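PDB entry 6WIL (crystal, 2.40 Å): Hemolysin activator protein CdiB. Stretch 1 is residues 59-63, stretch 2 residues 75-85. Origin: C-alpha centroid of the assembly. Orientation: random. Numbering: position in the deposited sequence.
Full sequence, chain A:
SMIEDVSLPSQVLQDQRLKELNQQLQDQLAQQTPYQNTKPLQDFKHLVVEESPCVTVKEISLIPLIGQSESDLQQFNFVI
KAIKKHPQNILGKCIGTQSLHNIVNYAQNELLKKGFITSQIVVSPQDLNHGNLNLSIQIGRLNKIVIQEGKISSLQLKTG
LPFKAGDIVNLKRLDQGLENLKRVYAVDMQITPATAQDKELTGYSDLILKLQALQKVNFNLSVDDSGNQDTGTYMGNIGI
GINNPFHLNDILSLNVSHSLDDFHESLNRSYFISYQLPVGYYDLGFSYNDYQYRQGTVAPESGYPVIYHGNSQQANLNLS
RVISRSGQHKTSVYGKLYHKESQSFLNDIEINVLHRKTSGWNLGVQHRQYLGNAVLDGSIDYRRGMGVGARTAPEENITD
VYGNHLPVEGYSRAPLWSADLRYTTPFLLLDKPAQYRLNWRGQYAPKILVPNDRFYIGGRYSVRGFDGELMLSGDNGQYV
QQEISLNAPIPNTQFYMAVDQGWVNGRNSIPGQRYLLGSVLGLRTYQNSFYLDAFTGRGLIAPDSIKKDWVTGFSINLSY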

# COMPACT_ATOMS: atom_id res chain seq x y z
N GLU A 59 26.05 29.34 26.93
CA GLU A 59 25.47 29.46 25.60
C GLU A 59 25.73 28.17 24.83
O GLU A 59 26.88 27.71 24.77
CB GLU A 59 26.06 30.65 24.82
CG GLU A 59 26.10 31.96 25.59
CD GLU A 59 26.37 33.16 24.71
OE1 GLU A 59 26.60 32.98 23.49
OE2 GLU A 59 26.35 34.30 25.23
N ILE A 60 24.68 27.60 24.26
CA ILE A 60 24.80 26.49 23.32
C ILE A 60 24.37 27.00 21.96
O ILE A 60 23.22 27.45 21.80
CB ILE A 60 23.97 25.27 23.75
CG1 ILE A 60 24.24 24.94 25.22
CG2 ILE A 60 24.31 24.07 22.86
CD1 ILE A 60 23.17 24.07 25.85
N SER A 61 25.27 26.94 20.98
CA SER A 61 25.01 27.54 19.68
C SER A 61 25.48 26.60 18.58
O SER A 61 26.35 25.74 18.80
CB SER A 61 25.70 28.90 19.54
OG SER A 61 25.60 29.66 20.73
N LEU A 62 24.90 26.77 17.40
CA LEU A 62 25.39 26.15 16.18
C LEU A 62 26.15 27.21 15.40
O LEU A 62 25.62 28.29 15.12
CB LEU A 62 24.25 25.57 15.35
CG LEU A 62 24.68 24.70 14.16
CD1 LEU A 62 25.41 23.46 14.65
CD2 LEU A 62 23.49 24.34 13.28
N ILE A 63 27.40 26.90 15.05
CA ILE A 63 28.34 27.88 14.51
C ILE A 63 28.75 27.42 13.12
O ILE A 63 29.15 26.26 12.95
CB ILE A 63 29.58 28.05 15.41
CG1 ILE A 63 29.17 28.62 16.76
CG2 ILE A 63 30.60 28.96 14.74
CD1 ILE A 63 28.46 29.95 16.67
N GLN A 75 18.43 24.68 8.50
CA GLN A 75 17.83 23.36 8.44
C GLN A 75 18.21 22.50 9.64
O GLN A 75 17.48 21.55 9.96
CB GLN A 75 18.23 22.66 7.15
CG GLN A 75 17.60 21.30 6.92
CD GLN A 75 18.09 20.63 5.65
OE1 GLN A 75 19.03 21.10 5.02
NE2 GLN A 75 17.43 19.54 5.26
N PHE A 76 19.32 22.80 10.31
CA PHE A 76 19.86 21.92 11.34
C PHE A 76 19.66 22.45 12.76
O PHE A 76 20.24 21.88 13.70
CB PHE A 76 21.35 21.67 11.09
CG PHE A 76 21.61 20.76 9.93
CD1 PHE A 76 21.25 19.42 9.99
CD2 PHE A 76 22.21 21.23 8.77
CE1 PHE A 76 21.49 18.57 8.93
CE2 PHE A 76 22.45 20.39 7.71
CZ PHE A 76 22.09 19.05 7.78
N ASN A 77 18.85 23.49 12.94
CA ASN A 77 18.64 24.03 14.28
C ASN A 77 17.93 23.04 15.20
O ASN A 77 17.96 23.24 16.42
CB ASN A 77 17.84 25.34 14.22
CG ASN A 77 16.49 25.18 13.56
OD1 ASN A 77 15.62 24.46 14.06
ND2 ASN A 77 16.29 25.86 12.44
N PHE A 78 17.32 21.99 14.66
CA PHE A 78 16.68 20.98 15.50
C PHE A 78 17.69 20.24 16.36
O PHE A 78 17.31 19.64 17.37
CB PHE A 78 15.89 19.99 14.64
CG PHE A 78 16.75 19.07 13.84
CD1 PHE A 78 17.23 19.45 12.59
CD2 PHE A 78 17.07 17.80 14.31
CE1 PHE A 78 18.02 18.60 11.84
CE2 PHE A 78 17.87 16.95 13.56
CZ PHE A 78 18.34 17.35 12.33
N VAL A 79 18.97 20.25 15.98
CA VAL A 79 20.00 19.62 16.80
C VAL A 79 20.18 20.39 18.10
O VAL A 79 20.23 19.81 19.19
CB VAL A 79 21.32 19.51 16.01
CG1 VAL A 79 22.48 19.22 16.95
CG2 VAL A 79 21.20 18.44 14.93
N ILE A 80 20.29 21.72 18.01
CA ILE A 80 20.40 22.54 19.21
C ILE A 80 19.08 22.54 19.97
O ILE A 80 19.06 22.54 21.21
CB ILE A 80 20.86 23.96 18.85
CG1 ILE A 80 22.25 23.93 18.21
CG2 ILE A 80 20.88 24.85 20.09
CD1 ILE A 80 23.32 23.36 19.12
N LYS A 81 17.96 22.55 19.24
CA LYS A 81 16.65 22.45 19.87
C LYS A 81 16.57 21.23 20.79
O LYS A 81 16.12 21.33 21.93
CB LYS A 81 15.55 22.38 18.81
CG LYS A 81 14.85 23.69 18.50
CD LYS A 81 13.48 23.39 17.90
CE LYS A 81 13.26 24.15 16.60
NZ LYS A 81 12.40 23.36 15.66
N ALA A 82 17.00 20.07 20.28
CA ALA A 82 16.92 18.85 21.08
C ALA A 82 17.82 18.93 22.30
O ALA A 82 17.46 18.44 23.38
CB ALA A 82 17.26 17.64 20.22
N ILE A 83 19.01 19.53 22.16
CA ILE A 83 19.92 19.68 23.29
C ILE A 83 19.26 20.51 24.39
O ILE A 83 19.17 20.08 25.55
CB ILE A 83 21.25 20.30 22.85
CG1 ILE A 83 21.99 19.37 21.89
CG2 ILE A 83 22.11 20.62 24.06
CD1 ILE A 83 22.38 18.05 22.50
N LYS A 84 18.79 21.71 24.04
CA LYS A 84 18.17 22.60 25.01
C LYS A 84 16.85 22.04 25.55
O LYS A 84 16.42 22.47 26.63
CB LYS A 84 17.93 23.97 24.37
CG LYS A 84 19.22 24.73 24.07
CD LYS A 84 18.94 26.10 23.49
CE LYS A 84 20.23 26.90 23.35
NZ LYS A 84 19.98 28.22 22.72
N LYS A 85 16.22 21.11 24.84
CA LYS A 85 14.96 20.53 25.29
C LYS A 85 15.17 19.41 26.30
O LYS A 85 14.23 19.06 27.02
CB LYS A 85 14.16 20.02 24.08
CG LYS A 85 12.77 19.47 24.37
CD LYS A 85 11.79 20.55 24.81
CE LYS A 85 10.36 20.03 24.75
NZ LYS A 85 10.02 19.55 23.38
O HOH W 1 21.97 29.58 24.25

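The first stretch is largely β-strand, and the second folds into an α-helix over most of its length. Their axes approach to 8.4 Å and their N-to-C directions differ by 160°, so the helix lies nearly antiparallel along the strand. The closest CA atoms across the two stretches are those of Ser61 and Ile80, 6.8 Å apart. The helix is held mainly by i to i+4 backbone hydrogen bonds, among them Lys84 N to Ile80 O (3.0 Å) and Ile83 N to Val79 O (3.2 Å). No clear direct hydrogen bond joins the two stretches, and the contact is largely one of apolar packing.

The alternation of the strand sets the pattern. Ile60 and Leu62 direct their CA-to-CB bonds toward the helix, whereas Glu59 and Ser61 direct theirs away. From the helix, Ile80 meets both inward residues: its CD1 lies 3.9 Å from Ile60 CG2, and its CG1 lies 3.9 Å from Leu62 CB. It also rests against the strand backbone, with Ile80 CD1 3.9 Å from Ser61 O. The antiparallel course places the flanking contacts in reverse order. Ile60 CD1 reaches Ile83 CG2 at 4.0 Å, one turn further along the helix, while Leu62 CD2 packs 4.1 Å from Phe76 CB, just before it. The Phe76 side chain then leads away, so its ring adds little here. These apolar groups gain from van der Waals contact and from the exclusion of solvent.

Lys84 borders this apolar patch. Its CA-to-CB bond points sideways, but its extended chain brings CE to 3.4 Å from Ile60 O. The ammonium group donates a hydrogen bond to water 1 (Lys84 NZ to water O, 2.9 Å), which also accepts a weak one from Ile60 N (3.4 Å to water O), giving a solvent-mediated link between helix and strand.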